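Local atomic coordinates of beta-1,4-mannanase (Cellulomonas fimi, PDB entry 2BVY), a protein that probably hydrolyses internal beta-1,4-mannosidic bonds of mannans through the family 26 glycoside hydrolase module found in this chain. Residues 69-74 with 149-154. Sequence-based numbering, arbitrary orientation.
Sequences WDTLII and DDIAEL
Thr71, in the turn at the end of strand 66-70, and Ile74, just past that turn, pack on helix 141-157, where they meet Asp150, Ile151 and Leu154. Here the turn that follows a barrel strand packs on an outer helix of the (beta/alpha)8 barrel of the family 26 catalytic module. The strand belongs to the barrel wall, and the helix lies outside it. No hydrogen bond joins the two segments; the contact is made by side-chain packing.

Thr71 uses its methyl. Thr71 CG2 lies 3.6 Å from Ile151 CD1. Thr71 CG2 is also 3.8 Å from Ile151 CG1, so the methyl rests against the CG1-CD1 end of Ile151. With chi1 at 54°, OG1 lies between the backbone N and the carbonyl carbon, and CG2 is anti to the carbonyl carbon. The two branches thus diverge: OG1 is hydrogen-bonded to Tyr147 OH of the same helix, and CG2 meets Ile151.

Ile74 works with both branches. Ile74 CD1, at the end of an extended chain (chi2 178°), lies 4.3 Å from Ile151 CG1. Ile74 CD1 is 4.2 Å from Leu154 CD2. The CG2 branch turns to Asp150 and crosses that side chain obliquely. Phe94 of helix 87-104 touches both Ile74 and Leu154, adding a third element to this packing.

The turn is type I, from Asp70 to Ile73, and Ile73 N donates to Asp70 O. The CB of Asp70 is directed away from the helix; its OD2 is hydrogen-bonded to Ser111 OG and His113 ND1. The side chain of Thr71 is about 12 Å from that of Glu282, the predicted nucleophile. Asp150 is partly exposed, and its CB lies 4.1 Å from Ile74 CG2.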
loop_
_atom_site.group_PDB
_atom_site.type_symbol
_atom_site.label_atom_id
_atom_site.label_comp_id
_atom_site.label_asym_id
_atom_site.label_seq_id
_atom_site.Cartn_x
_atom_site.Cartn_y
_atom_site.Cartn_z
ATOM N N TRP A 69 5.418 1.560 -9.150
ATOM C CA TRP A 69 5.175 2.916 -9.623
ATOM C C TRP A 69 4.699 3.787 -8.468
ATOM O O TRP A 69 4.573 3.318 -7.339
ATOM C CB TRP A 69 4.116 2.916 -10.724
ATOM C CG TRP A 69 4.353 1.885 -11.794
ATOM C CD1 TRP A 69 3.709 0.682 -11.938
ATOM C CD2 TRP A 69 5.297 1.965 -12.868
ATOM N NE1 TRP A 69 4.193 0.016 -13.037
ATOM C CE2 TRP A 69 5.169 0.778 -13.627
ATOM C CE3 TRP A 69 6.240 2.922 -13.262
ATOM C CZ2 TRP A 69 5.949 0.524 -14.765
ATOM C CZ3 TRP A 69 7.022 2.668 -14.398
ATOM C CH2 TRP A 69 6.867 1.479 -15.133
ATOM N N ASP A 70 4.416 5.054 -8.755
ATOM C CA ASP A 70 3.968 5.959 -7.708
ATOM C C ASP A 70 3.086 7.087 -8.240
ATOM O O ASP A 70 3.337 7.614 -9.316
ATOM C CB ASP A 70 5.193 6.548 -7.006
ATOM C CG ASP A 70 4.860 7.108 -5.648
ATOM O OD1 ASP A 70 4.295 8.226 -5.574
ATOM O OD2 ASP A 70 5.146 6.413 -4.651
ATOM N N THR A 71 2.063 7.468 -7.478
ATOM C CA THR A 71 1.171 8.541 -7.902
ATOM C C THR A 71 1.906 9.864 -8.127
ATOM O O THR A 71 1.307 10.839 -8.575
ATOM C CB THR A 71 0.016 8.765 -6.892
ATOM O OG1 THR A 71 0.550 8.964 -5.579
ATOM C CG2 THR A 71 -0.917 7.569 -6.882
ATOM N N LEU A 72 3.198 9.908 -7.808
ATOM C CA LEU A 72 3.980 11.116 -8.057
ATOM C C LEU A 72 4.018 11.303 -9.579
ATOM O O LEU A 72 4.262 12.396 -10.072
ATOM C CB LEU A 72 5.412 10.975 -7.521
ATOM C CG LEU A 72 5.683 11.238 -6.037
ATOM C CD1 LEU A 72 7.125 10.877 -5.700
ATOM C CD2 LEU A 72 5.417 12.703 -5.720
ATOM N N ILE A 73 3.784 10.217 -10.315
ATOM C CA ILE A 73 3.754 10.253 -11.777
ATOM C C ILE A 73 2.570 11.129 -12.199
ATOM O O ILE A 73 2.705 12.026 -13.026
ATOM C CB ILE A 73 3.551 8.841 -12.363
ATOM C CG1 ILE A 73 4.776 7.967 -12.072
ATOM C CG2 ILE A 73 3.279 8.933 -13.865
ATOM C CD1 ILE A 73 4.613 6.513 -12.505
ATOM N N ILE A 74 1.407 10.849 -11.617
ATOM C CA ILE A 74 0.201 11.605 -11.901
ATOM C C ILE A 74 0.447 13.089 -11.618
ATOM O O ILE A 74 0.117 13.948 -12.435
ATOM C CB ILE A 74 -0.969 11.093 -11.035
ATOM C CG1 ILE A 74 -1.218 9.614 -11.347
ATOM C CG2 ILE A 74 -2.223 11.928 -11.291
ATOM C CD1 ILE A 74 -2.309 8.976 -10.518
ATOM N N ASP A 149 -9.687 10.355 -7.115
ATOM C CA ASP A 149 -10.420 10.237 -8.373
ATOM C C ASP A 149 -9.433 9.995 -9.512
ATOM O O ASP A 149 -9.679 9.164 -10.386
ATOM C CB ASP A 149 -11.253 11.497 -8.657
ATOM C CG ASP A 149 -12.586 11.497 -7.919
ATOM O OD1 ASP A 149 -13.132 10.398 -7.673
ATOM O OD2 ASP A 149 -13.102 12.589 -7.599
ATOM N N ASP A 150 -8.315 10.715 -9.498
ATOM C CA ASP A 150 -7.297 10.530 -10.524
ATOM C C ASP A 150 -6.736 9.108 -10.470
ATOM O O ASP A 150 -6.435 8.522 -11.510
ATOM C CB ASP A 150 -6.162 11.541 -10.361
ATOM C CG ASP A 150 -6.517 12.907 -10.926
ATOM O OD1 ASP A 150 -7.532 12.999 -11.649
ATOM O OD2 ASP A 150 -5.779 13.882 -10.662
ATOM N N ILE A 151 -6.600 8.557 -9.263
ATOM C CA ILE A 151 -6.102 7.192 -9.094
ATOM C C ILE A 151 -7.144 6.213 -9.647
ATOM O O ILE A 151 -6.797 5.181 -10.231
ATOM C CB ILE A 151 -5.838 6.874 -7.603
ATOM C CG1 ILE A 151 -4.674 7.734 -7.101
ATOM C CG2 ILE A 151 -5.570 5.375 -7.412
ATOM C CD1 ILE A 151 -4.323 7.526 -5.641
ATOM N N ALA A 152 -8.420 6.538 -9.457
ATOM C CA ALA A 152 -9.498 5.698 -9.969
ATOM C C ALA A 152 -9.404 5.738 -11.502
ATOM O O ALA A 152 -9.604 4.725 -12.175
ATOM C CB ALA A 152 -10.854 6.227 -9.487
ATOM N N GLU A 153 -9.095 6.917 -12.043
ATOM C CA GLU A 153 -8.929 7.079 -13.486
ATOM C C GLU A 153 -7.788 6.169 -13.950
ATOM O O GLU A 153 -7.915 5.455 -14.942
ATOM C CB GLU A 153 -8.587 8.530 -13.840
ATOM C CG GLU A 153 -9.767 9.483 -13.856
ATOM C CD GLU A 153 -10.791 9.125 -14.918
ATOM O OE1 GLU A 153 -10.382 8.815 -16.059
ATOM O OE2 GLU A 153 -12.002 9.163 -14.617
ATOM N N LEU A 154 -6.672 6.203 -13.224
ATOM C CA LEU A 154 -5.518 5.378 -13.561
ATOM C C LEU A 154 -5.896 3.908 -13.554
ATOM O O LEU A 154 -5.513 3.153 -14.442
ATOM C CB LEU A 154 -4.380 5.606 -12.562
ATOM C CG LEU A 154 -3.160 4.691 -12.739
ATOM C CD1 LEU A 154 -2.477 4.977 -14.072
ATOM C CD2 LEU A 154 -2.188 4.914 -11.595
#